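Protein (GYP1P) (Saccharomyces cerevisiae, PDB 1FKM) stimulates GTP hydrolysis by Ypt/Rab GTPases, notably YPT1 and YPT7, its Rab-GAP TBC domain supplying a catalytic arginine and a catalytic glutamine in trans. Local coordinates at residues Ile200-Val204 with Asn325-Val329; Ile214-Leu218 with Leu336-Ser340; His221-Val227 with Leu343-Phe348. One frame throughout, in Å; residues are numbered along the deposited sequence. Where two conformers were deposited one is given.

How the contacts relate
The three contacts join two runs of chain that travel the same way. Helix 198-214, helix 216-224 and the residues that join and follow them supply the first segments in the order 200-204, 214-218 and 221-227; helix 324-338 and the chain after it supply 325-329, 336-340 and 343-348. Contact 1 lies 15 Å from the centre of the chain, contact 3 about 30 Å. Centres of contacts 1 and 2 are 17 Å apart and those of contacts 2 and 3 are 11 Å apart; the latter pair touch, Leu336 CD1 lying 3.5 Å from Leu343 CD1. This seam in the all-helical GAP domain bridges the unmodelled residues 263-322, away from the arginine and glutamine fingers.

Contact 1 of 3, residues Ile200-Val204 with Asn325-Val329; sequences ILRQV and NEFHV
Two helical segments, Ile200-Val204 and Asn325-Val329, run in broadly the same direction, with their axes crossing at -40° and approaching to 10.8 Å. Both have regular helical backbones, with Val204 N bonded to Ile200 O (2.9 Å) and Val329 N to Asn325 O (3.0 Å). The closest CA pair is Gln203 and Val329, 6.7 Å apart. Such wide spacing leaves room for a polar side chain to span the groove, and the contact covers a modest 215 Å².

The polar part centres on Gln203, which points toward the partner helix. With chi1 and chi2 both m (-78° and -71°) and chi3 at 78°, its amide reaches the opposing backbone, where NE2 donates to Asn325 O at 2.9 Å with an angle of 169°. That carbonyl therefore serves two donors, Gln203 NE2 and the helical Val329 N. Gln203 NE2 also lies 3.0 Å from Asn325 ND2, but both are donors and do not bond; Asn325 ND2 is instead bound to Asn192 OD1. Arg202 NH2 approaches Asn325 OD1 only to 3.9 Å, its guanidinium being held by a salt bridge to Asp191.

Van der Waals contact completes the interface. Gln203 OE1 sits tightly against Val329 CG2 (3.0 Å), with Val329 in the t rotamer, and Gln203 NE2 lies 4.4 Å from His328 CB.

The result is a buried helix-helix contact. Met237 of helix 230-238 touches Ile200, Gln203 and His328; the His328 ring bonds to Tyr257 and to Trp236 O, while Glu326 and Phe327 face Gln379 of helix 365-382.

Contact 2 of 3, residues Ile214-Leu218 with Leu336-Ser340; sequences IDADL and LIKWS
Leu218, in the t,p rotamer, lays CD2 against one side of the 336-340 segment, 4.2 Å from Leu336 CG, 4.2 Å from Ile337 CD1 and 3.9 Å from Ser340 OG. Ile337 (m,m) brings CD1 on to Asp215 CB at 3.7 Å and to Ile214 CG1 at 4.2 Å. In register, Asp215 CA faces Ile337 CA at 7.6 Å, and Leu218 CA faces Ser340 CA at 6.5 Å. Asp215 leaves helical geometry (phi/psi -147/68) at the kink between helices 198-214 and 216-224, and it is the N-cap of the second: its OD1 accepts from Leu218 N at 3.1 Å. Its other oxygen reaches across the interface, with Ser340 OG donating to Asp215 OD2 at 2.5 Å. Chi1 is t for both residues. Opposite this kink, the 336-340 backbone makes i to i-3 bonds, Trp339 N to Leu336 O (2.9 Å) and Ser340 N to Ile337 O (3.0 Å). Leu343 of helix 340-343 packs on both Leu218 and Leu336.

Contact 3 of 3, residues His221-Val227 with Leu343-Phe348; sequences HFQNEHV and LMEMDF
A Schellman motif closes helix 216-224, and the turn leading toward helix 348-355 packs beside it. Val227 N bonds to Phe222 O (2.7 Å) and His226 N to Gln223 O (3.1 Å), with His226 at positive phi (51/43). Opposite, Leu343-Met346 forms a type I turn, Met346 N to Leu343 O at 3.0 Å, and Asp347 N-caps the next helix. CA atoms pair as His221 with Met344 (6.5 Å) and Glu225 with Phe348 (5.5 Å). His221 (chi1 t) sends NE2 to Met346 O at 2.8 Å, while the CA of selenomethionine Met344 makes a CH-pi contact over the imidazole, 4.1 Å from its centroid. Phe348 (chi1 t) places CD1 4.0 Å from Val227 CG2; its ring lies nearly parallel to that of His226 (13°, centroids 4.9 Å), slid aside with little overlap. Phe222 CZ meets Leu343 CD1 at 4.1 Å. Since the bond runs from His221 NE2 to a carbonyl, that nitrogen must carry a proton.

Contact 1 of 3, residues Ile200-Val204 with Asn325-Val329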
ATOM      1  N   ILE A 200      -4.983 -14.066  -5.219  1.00 23.90           N
ATOM      2  CA  ILE A 200      -5.711 -13.074  -5.996  1.00 23.18           C
ATOM      3  C   ILE A 200      -6.944 -13.703  -6.642  1.00 23.51           C
ATOM      4  O   ILE A 200      -8.023 -13.104  -6.644  1.00 22.20           O
ATOM      5  CB  ILE A 200      -4.840 -12.463  -7.113  1.00 23.71           C
ATOM      6  CG1 ILE A 200      -3.610 -11.767  -6.516  1.00 24.43           C
ATOM      7  CG2 ILE A 200      -5.681 -11.480  -7.939  1.00 20.61           C
ATOM      8  CD1 ILE A 200      -3.922 -10.677  -5.520  1.00 24.32           C
ATOM      9  N   LEU A 201      -6.784 -14.905  -7.198  1.00 21.32           N
ATOM     10  CA  LEU A 201      -7.910 -15.589  -7.829  1.00 23.00           C
ATOM     11  C   LEU A 201      -9.006 -15.850  -6.802  1.00 23.83           C
ATOM     12  O   LEU A 201     -10.196 -15.751  -7.111  1.00 24.12           O
ATOM     13  CB  LEU A 201      -7.457 -16.909  -8.469  1.00 27.19           C
ATOM     14  CG  LEU A 201      -6.524 -16.763  -9.679  1.00 29.86           C
ATOM     15  CD1 LEU A 201      -6.080 -18.138 -10.179  1.00 30.53           C
ATOM     16  CD2 LEU A 201      -7.249 -16.008 -10.787  1.00 32.61           C
ATOM     17  N   ARG A 202      -8.606 -16.173  -5.575  1.00 23.41           N
ATOM     18  CA  ARG A 202      -9.566 -16.427  -4.505  1.00 24.61           C
ATOM     19  C   ARG A 202     -10.276 -15.122  -4.127  1.00 24.43           C
ATOM     20  O   ARG A 202     -11.470 -15.116  -3.836  1.00 23.60           O
ATOM     21  CB  ARG A 202      -8.846 -16.998  -3.281  1.00 29.82           C
ATOM     22  CG  ARG A 202      -9.765 -17.399  -2.142  1.00 33.31           C
ATOM     23  CD  ARG A 202      -8.972 -17.988  -0.982  1.00 35.31           C
ATOM     24  NE  ARG A 202      -8.038 -17.019  -0.412  1.00 37.51           N
ATOM     25  CZ  ARG A 202      -6.713 -17.146  -0.434  1.00 39.42           C
ATOM     26  NH1 ARG A 202      -6.152 -18.208  -1.002  1.00 38.69           N
ATOM     27  NH2 ARG A 202      -5.948 -16.210   0.112  1.00 37.81           N
ATOM     28  N   GLN A 203      -9.529 -14.023  -4.122  1.00 21.88           N
ATOM     29  CA  GLN A 203     -10.084 -12.705  -3.800  1.00 23.42           C
ATOM     30  C   GLN A 203     -11.124 -12.290  -4.840  1.00 22.55           C
ATOM     31  O   GLN A 203     -12.198 -11.785  -4.501  1.00 23.30           O
ATOM     32  CB  GLN A 203      -8.970 -11.656  -3.773  1.00 28.93           C
ATOM     33  CG  GLN A 203      -8.120 -11.656  -2.519  1.00 31.26           C
ATOM     34  CD  GLN A 203      -8.873 -11.123  -1.318  1.00 35.15           C
ATOM     35  OE1 GLN A 203      -9.695 -11.825  -0.722  1.00 37.77           O
ATOM     36  NE2 GLN A 203      -8.609  -9.866  -0.966  1.00 32.61           N
ATOM     37  N   VAL A 204     -10.793 -12.492  -6.109  1.00 21.76           N
ATOM     38  CA  VAL A 204     -11.701 -12.135  -7.191  1.00 22.57           C
ATOM     39  C   VAL A 204     -12.970 -12.983  -7.103  1.00 23.75           C
ATOM     40  O   VAL A 204     -14.072 -12.481  -7.335  1.00 24.11           O
ATOM     41  CB  VAL A 204     -11.021 -12.322  -8.567  1.00 22.85           C
ATOM     42  CG1 VAL A 204     -12.025 -12.102  -9.694  1.00 24.40           C
ATOM     43  CG2 VAL A 204      -9.872 -11.326  -8.702  1.00 23.65           C
ATOM     44  N   ASN A 325      -6.875  -9.090   3.319  1.00 20.97           N
ATOM     45  CA  ASN A 325      -7.635  -9.575   2.165  1.00 23.30           C
ATOM     46  C   ASN A 325      -9.144  -9.406   2.360  1.00 23.05           C
ATOM     47  O   ASN A 325      -9.857  -8.968   1.454  1.00 21.76           O
ATOM     48  CB  ASN A 325      -7.314 -11.053   1.905  1.00 30.78           C
ATOM     49  CG  ASN A 325      -6.193 -11.241   0.891  1.00 32.62           C
ATOM     50  OD1 ASN A 325      -5.668 -12.342   0.729  1.00 35.53           O
ATOM     51  ND2 ASN A 325      -5.837 -10.171   0.194  1.00 31.12           N
ATOM     52  N   GLU A 326      -9.625  -9.763   3.544  1.00 24.50           N
ATOM     53  CA  GLU A 326     -11.044  -9.656   3.860  1.00 25.89           C
ATOM     54  C   GLU A 326     -11.534  -8.217   3.748  1.00 22.61           C
ATOM     55  O   GLU A 326     -12.478  -7.936   3.014  1.00 22.44           O
ATOM     56  CB  GLU A 326     -11.305 -10.183   5.272  1.00 49.99           C
ATOM     57  CG  GLU A 326     -12.744 -10.034   5.741  1.00 59.16           C
ATOM     58  CD  GLU A 326     -12.937 -10.490   7.176  1.00 65.30           C
ATOM     59  OE1 GLU A 326     -11.971 -11.009   7.775  1.00 69.46           O
ATOM     60  OE2 GLU A 326     -14.057 -10.330   7.705  1.00 68.52           O
ATOM     61  N   PHE A 327     -10.892  -7.303   4.465  1.00 22.36           N
ATOM     62  CA  PHE A 327     -11.307  -5.908   4.415  1.00 21.43           C
ATOM     63  C   PHE A 327     -11.230  -5.346   2.996  1.00 20.81           C
ATOM     64  O   PHE A 327     -12.107  -4.593   2.568  1.00 19.47           O
ATOM     65  CB  PHE A 327     -10.444  -5.048   5.344  1.00 23.52           C
ATOM     66  CG  PHE A 327     -10.917  -3.629   5.452  1.00 23.90           C
ATOM     67  CD1 PHE A 327     -12.201  -3.346   5.922  1.00 23.44           C
ATOM     68  CD2 PHE A 327     -10.098  -2.574   5.061  1.00 23.60           C
ATOM     69  CE1 PHE A 327     -12.663  -2.028   5.999  1.00 23.26           C
ATOM     70  CE2 PHE A 327     -10.548  -1.255   5.132  1.00 24.40           C
ATOM     71  CZ  PHE A 327     -11.835  -0.981   5.602  1.00 24.75           C
ATOM     72  N   HIS A 328     -10.184  -5.716   2.260  1.00 18.48           N
ATOM     73  CA  HIS A 328     -10.021  -5.216   0.903  1.00 19.05           C
ATOM     74  C   HIS A 328     -11.156  -5.654  -0.010  1.00 17.28           C
ATOM     75  O   HIS A 328     -11.595  -4.890  -0.869  1.00 17.74           O
ATOM     76  CB  HIS A 328      -8.682  -5.660   0.301  1.00 17.50           C
ATOM     77  CG  HIS A 328      -8.374  -5.003  -1.008  1.00 22.61           C
ATOM     78  ND1 HIS A 328      -8.280  -3.633  -1.147  1.00 22.94           N
ATOM     79  CD2 HIS A 328      -8.171  -5.519  -2.245  1.00 23.10           C
ATOM     80  CE1 HIS A 328      -8.035  -3.336  -2.410  1.00 23.65           C
ATOM     81  NE2 HIS A 328      -7.966  -4.461  -3.098  1.00 23.61           N
ATOM     82  N   VAL A 329     -11.629  -6.882   0.170  1.00 19.85           N
ATOM     83  CA  VAL A 329     -12.724  -7.388  -0.653  1.00 19.62           C
ATOM     84  C   VAL A 329     -13.980  -6.547  -0.435  1.00 20.52           C
ATOM     85  O   VAL A 329     -14.704  -6.258  -1.381  1.00 19.01           O
ATOM     86  CB  VAL A 329     -13.040  -8.867  -0.335  1.00 33.11           C
ATOM     87  CG1 VAL A 329     -14.342  -9.283  -1.005  1.00 35.77           C
ATOM     88  CG2 VAL A 329     -11.908  -9.752  -0.833  1.00 36.32           C
TER

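Contact 2 of 3, residues Ile214-Leu218 with Leu336-Ser340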
ATOM      1  N   ILE A 214     -25.271  -9.066  -2.761  1.00 35.38           N
ATOM      2  CA  ILE A 214     -25.910  -7.779  -2.494  1.00 36.00           C
ATOM      3  C   ILE A 214     -26.443  -7.000  -3.691  1.00 34.25           C
ATOM      4  O   ILE A 214     -27.194  -6.040  -3.515  1.00 35.40           O
ATOM      5  CB  ILE A 214     -24.984  -6.843  -1.670  1.00 46.41           C
ATOM      6  CG1 ILE A 214     -23.956  -6.158  -2.573  1.00 48.07           C
ATOM      7  CG2 ILE A 214     -24.289  -7.645  -0.583  1.00 45.65           C
ATOM      8  CD1 ILE A 214     -22.925  -7.074  -3.155  1.00 50.88           C
ATOM      9  N   ASP A 215     -26.056  -7.388  -4.901  1.00 32.40           N
ATOM     10  CA  ASP A 215     -26.552  -6.708  -6.096  1.00 30.36           C
ATOM     11  C   ASP A 215     -26.680  -7.717  -7.231  1.00 29.52           C
ATOM     12  O   ASP A 215     -25.942  -7.660  -8.218  1.00 26.48           O
ATOM     13  CB  ASP A 215     -25.612  -5.575  -6.519  1.00 34.06           C
ATOM     14  CG  ASP A 215     -26.282  -4.590  -7.475  1.00 37.23           C
ATOM     15  OD1 ASP A 215     -27.288  -4.967  -8.119  1.00 35.80           O
ATOM     16  OD2 ASP A 215     -25.799  -3.442  -7.590  1.00 38.78           O
ATOM     17  N   ALA A 216     -27.626  -8.640  -7.078  1.00 29.77           N
ATOM     18  CA  ALA A 216     -27.867  -9.685  -8.063  1.00 30.21           C
ATOM     19  C   ALA A 216     -28.132  -9.124  -9.453  1.00 29.37           C
ATOM     20  O   ALA A 216     -27.750  -9.729 -10.456  1.00 28.99           O
ATOM     21  CB  ALA A 216     -29.038 -10.556  -7.616  1.00 34.43           C
ATOM     22  N   ASP A 217     -28.784  -7.967  -9.516  1.00 29.21           N
ATOM     23  CA  ASP A 217     -29.087  -7.348 -10.798  1.00 29.17           C
ATOM     24  C   ASP A 217     -27.818  -6.936 -11.541  1.00 28.80           C
ATOM     25  O   ASP A 217     -27.717  -7.120 -12.751  1.00 26.73           O
ATOM     26  CB  ASP A 217     -29.998  -6.131 -10.603  1.00 39.17           C
ATOM     27  CG  ASP A 217     -31.388  -6.516 -10.122  1.00 42.59           C
ATOM     28  OD1 ASP A 217     -32.000  -7.414 -10.736  1.00 43.67           O
ATOM     29  OD2 ASP A 217     -31.870  -5.922  -9.135  1.00 45.13           O
ATOM     30  N   LEU A 218     -26.853  -6.368 -10.825  1.00 26.64           N
ATOM     31  CA  LEU A 218     -25.609  -5.968 -11.469  1.00 25.88           C
ATOM     32  C   LEU A 218     -24.866  -7.228 -11.895  1.00 24.83           C
ATOM     33  O   LEU A 218     -24.311  -7.296 -12.993  1.00 24.27           O
ATOM     34  CB  LEU A 218     -24.739  -5.143 -10.513  1.00 25.25           C
ATOM     35  CG  LEU A 218     -23.352  -4.759 -11.034  1.00 25.80           C
ATOM     36  CD1 LEU A 218     -23.475  -3.946 -12.317  1.00 26.11           C
ATOM     37  CD2 LEU A 218     -22.613  -3.960  -9.964  1.00 24.79           C
ATOM     38  N   LEU A 336     -17.248  -0.823  -6.246  1.00 21.68           N
ATOM     39  CA  LEU A 336     -17.978  -1.250  -7.433  1.00 22.79           C
ATOM     40  C   LEU A 336     -19.452  -0.875  -7.367  1.00 24.89           C
ATOM     41  O   LEU A 336     -19.989  -0.296  -8.309  1.00 25.21           O
ATOM     42  CB  LEU A 336     -17.862  -2.766  -7.611  1.00 23.89           C
ATOM     43  CG  LEU A 336     -18.607  -3.366  -8.813  1.00 23.61           C
ATOM     44  CD1 LEU A 336     -18.061  -2.775 -10.120  1.00 21.69           C
ATOM     45  CD2 LEU A 336     -18.442  -4.875  -8.804  1.00 23.16           C
ATOM     46  N   ILE A 337     -20.102  -1.217  -6.257  1.00 25.05           N
ATOM     47  CA  ILE A 337     -21.525  -0.942  -6.089  1.00 27.54           C
ATOM     48  C   ILE A 337     -21.858   0.538  -6.237  1.00 27.95           C
ATOM     49  O   ILE A 337     -22.972   0.895  -6.622  1.00 27.54           O
ATOM     50  CB  ILE A 337     -22.032  -1.455  -4.716  1.00 41.28           C
ATOM     51  CG1 ILE A 337     -21.851  -2.973  -4.630  1.00 43.79           C
ATOM     52  CG2 ILE A 337     -23.501  -1.101  -4.523  1.00 43.15           C
ATOM     53  CD1 ILE A 337     -22.530  -3.748  -5.735  1.00 43.85           C
ATOM     54  N   LYS A 338     -20.893   1.400  -5.942  1.00 28.58           N
ATOM     55  CA  LYS A 338     -21.119   2.831  -6.064  1.00 32.02           C
ATOM     56  C   LYS A 338     -21.453   3.193  -7.512  1.00 31.98           C
ATOM     57  O   LYS A 338     -22.207   4.135  -7.767  1.00 31.73           O
ATOM     58  CB  LYS A 338     -19.879   3.606  -5.613  1.00 42.15           C
ATOM     59  CG  LYS A 338     -20.017   5.114  -5.736  1.00 47.91           C
ATOM     60  CD  LYS A 338     -18.787   5.830  -5.205  1.00 52.57           C
ATOM     61  CE  LYS A 338     -18.907   7.340  -5.381  1.00 57.14           C
ATOM     62  NZ  LYS A 338     -20.095   7.894  -4.672  1.00 59.50           N
ATOM     63  N   TRP A 339     -20.892   2.438  -8.453  1.00 28.66           N
ATOM     64  CA  TRP A 339     -21.116   2.681  -9.877  1.00 29.10           C
ATOM     65  C   TRP A 339     -22.235   1.810 -10.451  1.00 29.06           C
ATOM     66  O   TRP A 339     -22.522   1.869 -11.646  1.00 27.60           O
ATOM     67  CB  TRP A 339     -19.831   2.409 -10.661  1.00 33.37           C
ATOM     68  CG  TRP A 339     -18.596   3.011 -10.051  1.00 35.64           C
ATOM     69  CD1 TRP A 339     -17.502   2.339  -9.582  1.00 36.04           C
ATOM     70  CD2 TRP A 339     -18.332   4.402  -9.838  1.00 35.29           C
ATOM     71  NE1 TRP A 339     -16.575   3.224  -9.088  1.00 34.67           N
ATOM     72  CE2 TRP A 339     -17.058   4.497  -9.233  1.00 36.62           C
ATOM     73  CE3 TRP A 339     -19.048   5.578 -10.101  1.00 36.41           C
ATOM     74  CZ2 TRP A 339     -16.483   5.721  -8.885  1.00 35.51           C
ATOM     75  CZ3 TRP A 339     -18.477   6.796  -9.757  1.00 37.24           C
ATOM     76  CH2 TRP A 339     -17.205   6.856  -9.154  1.00 37.93           C
ATOM     77  N   SER A 340     -22.868   1.013  -9.599  1.00 27.69           N
ATOM     78  CA  SER A 340     -23.929   0.100 -10.026  1.00 30.37           C
ATOM     79  C   SER A 340     -24.936   0.650 -11.047  1.00 31.49           C
ATOM     80  O   SER A 340     -25.113   0.070 -12.117  1.00 29.61           O
ATOM     81  CB  SER A 340     -24.684  -0.430  -8.806  1.00 31.78           C
ATOM     82  OG  SER A 340     -25.572  -1.470  -9.180  1.00 35.91           O
TER

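Contact 3 of 3, residues His221-Val227 with Leu343-Phe348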
ATOM      1  N   HIS A 221     -26.345  -8.544 -14.943  1.00 29.42           N
ATOM      2  CA  HIS A 221     -26.034  -7.696 -16.091  1.00 27.91           C
ATOM      3  C   HIS A 221     -24.654  -8.064 -16.626  1.00 28.38           C
ATOM      4  O   HIS A 221     -24.451  -8.149 -17.837  1.00 28.51           O
ATOM      5  CB  HIS A 221     -26.056  -6.217 -15.702  1.00 24.61           C
ATOM      6  CG  HIS A 221     -25.704  -5.292 -16.828  1.00 26.73           C
ATOM      7  ND1 HIS A 221     -26.541  -5.068 -17.900  1.00 28.62           N
ATOM      8  CD2 HIS A 221     -24.599  -4.543 -17.051  1.00 26.90           C
ATOM      9  CE1 HIS A 221     -25.967  -4.219 -18.734  1.00 28.51           C
ATOM     10  NE2 HIS A 221     -24.787  -3.884 -18.242  1.00 27.85           N
ATOM     11  N   PHE A 222     -23.705  -8.275 -15.718  1.00 24.23           N
ATOM     12  CA  PHE A 222     -22.351  -8.649 -16.106  1.00 23.59           C
ATOM     13  C   PHE A 222     -22.389  -9.952 -16.901  1.00 24.75           C
ATOM     14  O   PHE A 222     -21.712 -10.090 -17.917  1.00 21.73           O
ATOM     15  CB  PHE A 222     -21.464  -8.835 -14.871  1.00 26.20           C
ATOM     16  CG  PHE A 222     -20.926  -7.547 -14.293  1.00 25.72           C
ATOM     17  CD1 PHE A 222     -21.220  -6.318 -14.872  1.00 23.96           C
ATOM     18  CD2 PHE A 222     -20.096  -7.577 -13.172  1.00 25.21           C
ATOM     19  CE1 PHE A 222     -20.695  -5.137 -14.346  1.00 25.31           C
ATOM     20  CE2 PHE A 222     -19.566  -6.401 -12.640  1.00 25.02           C
ATOM     21  CZ  PHE A 222     -19.865  -5.184 -13.227  1.00 24.60           C
ATOM     22  N   GLN A 223     -23.171 -10.914 -16.425  1.00 26.42           N
ATOM     23  CA  GLN A 223     -23.281 -12.190 -17.120  1.00 31.28           C
ATOM     24  C   GLN A 223     -23.810 -11.992 -18.535  1.00 30.34           C
ATOM     25  O   GLN A 223     -23.259 -12.533 -19.490  1.00 31.09           O
ATOM     26  CB  GLN A 223     -24.200 -13.149 -16.357  1.00 46.24           C
ATOM     27  CG  GLN A 223     -23.538 -13.842 -15.178  1.00 53.94           C
ATOM     28  CD  GLN A 223     -22.301 -14.631 -15.581  1.00 58.74           C
ATOM     29  OE1 GLN A 223     -21.263 -14.057 -15.917  1.00 60.37           O
ATOM     30  NE2 GLN A 223     -22.409 -15.956 -15.554  1.00 61.62           N
ATOM     31  N   ASN A 224     -24.875 -11.211 -18.672  1.00 32.28           N
ATOM     32  CA  ASN A 224     -25.455 -10.964 -19.984  1.00 32.79           C
ATOM     33  C   ASN A 224     -24.489 -10.247 -20.921  1.00 32.52           C
ATOM     34  O   ASN A 224     -24.510 -10.479 -22.130  1.00 30.52           O
ATOM     35  CB  ASN A 224     -26.751 -10.159 -19.856  1.00 51.84           C
ATOM     36  CG  ASN A 224     -27.934 -11.016 -19.436  1.00 55.79           C
ATOM     37  OD1 ASN A 224     -27.962 -11.571 -18.336  1.00 56.19           O
ATOM     38  ND2 ASN A 224     -28.917 -11.135 -20.319  1.00 58.89           N
ATOM     39  N   GLU A 225     -23.639  -9.388 -20.364  1.00 26.44           N
ATOM     40  CA  GLU A 225     -22.672  -8.639 -21.166  1.00 27.29           C
ATOM     41  C   GLU A 225     -21.303  -9.313 -21.194  1.00 27.81           C
ATOM     42  O   GLU A 225     -20.335  -8.748 -21.705  1.00 27.70           O
ATOM     43  CB  GLU A 225     -22.521  -7.214 -20.623  1.00 33.93           C
ATOM     44  CG  GLU A 225     -23.780  -6.367 -20.717  1.00 35.69           C
ATOM     45  CD  GLU A 225     -24.303  -6.256 -22.140  1.00 38.22           C
ATOM     46  OE1 GLU A 225     -23.488  -6.011 -23.055  1.00 38.61           O
ATOM     47  OE2 GLU A 225     -25.528  -6.406 -22.341  1.00 38.75           O
ATOM     48  N   HIS A 226     -21.248 -10.526 -20.653  0.50 27.41           N
ATOM     49  CA  HIS A 226     -20.029 -11.325 -20.547  0.50 28.80           C
ATOM     50  C   HIS A 226     -18.847 -10.586 -19.913  0.50 27.71           C
ATOM     51  O   HIS A 226     -17.709 -10.679 -20.378  0.50 27.06           O
ATOM     52  CB  HIS A 226     -19.619 -11.941 -21.903  0.50 24.64           C
ATOM     53  CG  HIS A 226     -19.371 -10.946 -22.995  0.50 27.07           C
ATOM     54  ND1 HIS A 226     -20.392 -10.319 -23.678  0.50 28.61           N
ATOM     55  CD2 HIS A 226     -18.219 -10.485 -23.535  0.50 28.10           C
ATOM     56  CE1 HIS A 226     -19.878  -9.516 -24.593  0.50 29.17           C
ATOM     57  NE2 HIS A 226     -18.561  -9.597 -24.526  0.50 28.97           N
ATOM     58  N   VAL A 227     -19.133  -9.856 -18.839  1.00 30.16           N
ATOM     59  CA  VAL A 227     -18.107  -9.131 -18.101  1.00 27.79           C
ATOM     60  C   VAL A 227     -17.647 -10.085 -17.000  1.00 26.73           C
ATOM     61  O   VAL A 227     -18.449 -10.518 -16.177  1.00 26.38           O
ATOM     62  CB  VAL A 227     -18.659  -7.841 -17.447  1.00 26.14           C
ATOM     63  CG1 VAL A 227     -17.632  -7.271 -16.461  1.00 26.14           C
ATOM     64  CG2 VAL A 227     -18.971  -6.807 -18.519  1.00 26.15           C
ATOM     65  N   LEU A 343     -23.199   1.355 -14.353  1.00 25.47           N
ATOM     66  CA  LEU A 343     -22.767   0.122 -15.012  1.00 26.73           C
ATOM     67  C   LEU A 343     -23.914  -0.602 -15.715  1.00 26.01           C
ATOM     68  O   LEU A 343     -23.712  -1.217 -16.762  1.00 24.02           O
ATOM     69  CB  LEU A 343     -22.100  -0.814 -13.990  1.00 27.49           C
ATOM     70  CG  LEU A 343     -20.750  -0.319 -13.447  1.00 28.37           C
ATOM     71  CD1 LEU A 343     -20.288  -1.175 -12.274  1.00 27.84           C
ATOM     72  CD2 LEU A 343     -19.726  -0.345 -14.570  1.00 28.55           C
HETATM   73  N   MSE A 344     -25.109  -0.524 -15.134  1.00 29.09           N
HETATM   74  CA  MSE A 344     -26.295  -1.171 -15.696  1.00 32.18           C
HETATM   75  C   MSE A 344     -26.610  -0.721 -17.123  1.00 32.23           C
HETATM   76  O   MSE A 344     -27.351  -1.396 -17.836  1.00 32.45           O
HETATM   77  CB  MSE A 344     -27.520  -0.893 -14.816  1.00 36.86           C
HETATM   78  CG  MSE A 344     -27.489  -1.526 -13.433  1.00 40.97           C
HETATM   79 SE   MSE A 344     -27.663  -3.450 -13.456  1.00 46.97          SE
HETATM   80  CE  MSE A 344     -29.589  -3.590 -13.570  1.00 46.02           C
ATOM     81  N   GLU A 345     -26.055   0.412 -17.541  1.00 31.64           N
ATOM     82  CA  GLU A 345     -26.320   0.931 -18.882  1.00 33.41           C
ATOM     83  C   GLU A 345     -25.146   0.756 -19.842  1.00 32.64           C
ATOM     84  O   GLU A 345     -25.151   1.316 -20.938  1.00 33.98           O
ATOM     85  CB  GLU A 345     -26.680   2.420 -18.806  1.00 36.89           C
ATOM     86  CG  GLU A 345     -27.780   2.770 -17.810  1.00 40.62           C
ATOM     87  CD  GLU A 345     -29.104   2.096 -18.120  1.00 44.03           C
ATOM     88  OE1 GLU A 345     -29.527   2.114 -19.295  1.00 44.34           O
ATOM     89  OE2 GLU A 345     -29.734   1.559 -17.183  1.00 46.30           O
HETATM   90  N   MSE A 346     -24.148  -0.026 -19.438  1.00 28.08           N
HETATM   91  CA  MSE A 346     -22.958  -0.233 -20.267  1.00 27.87           C
HETATM   92  C   MSE A 346     -22.793  -1.653 -20.780  1.00 24.67           C
HETATM   93  O   MSE A 346     -23.214  -2.602 -20.129  1.00 24.14           O
HETATM   94  CB  MSE A 346     -21.699   0.125 -19.473  1.00 29.52           C
HETATM   95  CG  MSE A 346     -21.546   1.586 -19.121  1.00 31.70           C
HETATM   96 SE   MSE A 346     -20.023   1.846 -17.947  1.00 33.15          SE
HETATM   97  CE  MSE A 346     -20.878   2.959 -16.615  1.00 29.92           C
ATOM     98  N   ASP A 347     -22.172  -1.790 -21.949  1.00 27.44           N
ATOM     99  CA  ASP A 347     -21.916  -3.110 -22.513  1.00 28.52           C
ATOM    100  C   ASP A 347     -20.483  -3.494 -22.147  1.00 29.36           C
ATOM    101  O   ASP A 347     -19.819  -2.771 -21.399  1.00 26.63           O
ATOM    102  CB  ASP A 347     -22.114  -3.126 -24.040  1.00 30.50           C
ATOM    103  CG  ASP A 347     -21.232  -2.128 -24.776  1.00 34.17           C
ATOM    104  OD1 ASP A 347     -20.189  -1.694 -24.238  1.00 32.68           O
ATOM    105  OD2 ASP A 347     -21.583  -1.787 -25.927  1.00 35.34           O
ATOM    106  N   PHE A 348     -20.002  -4.619 -22.667  1.00 28.13           N
ATOM    107  CA  PHE A 348     -18.659  -5.077 -22.336  1.00 30.15           C
ATOM    108  C   PHE A 348     -17.545  -4.032 -22.431  1.00 31.46           C
ATOM    109  O   PHE A 348     -16.883  -3.737 -21.439  1.00 30.20           O
ATOM    110  CB  PHE A 348     -18.267  -6.280 -23.194  1.00 29.92           C
ATOM    111  CG  PHE A 348     -16.894  -6.799 -22.887  1.00 31.08           C
ATOM    112  CD1 PHE A 348     -16.663  -7.545 -21.739  1.00 29.80           C
ATOM    113  CD2 PHE A 348     -15.817  -6.490 -23.714  1.00 30.76           C
ATOM    114  CE1 PHE A 348     -15.382  -7.973 -21.411  1.00 30.50           C
ATOM    115  CE2 PHE A 348     -14.530  -6.912 -23.396  1.00 31.32           C
ATOM    116  CZ  PHE A 348     -14.313  -7.655 -22.239  1.00 31.20           C
TER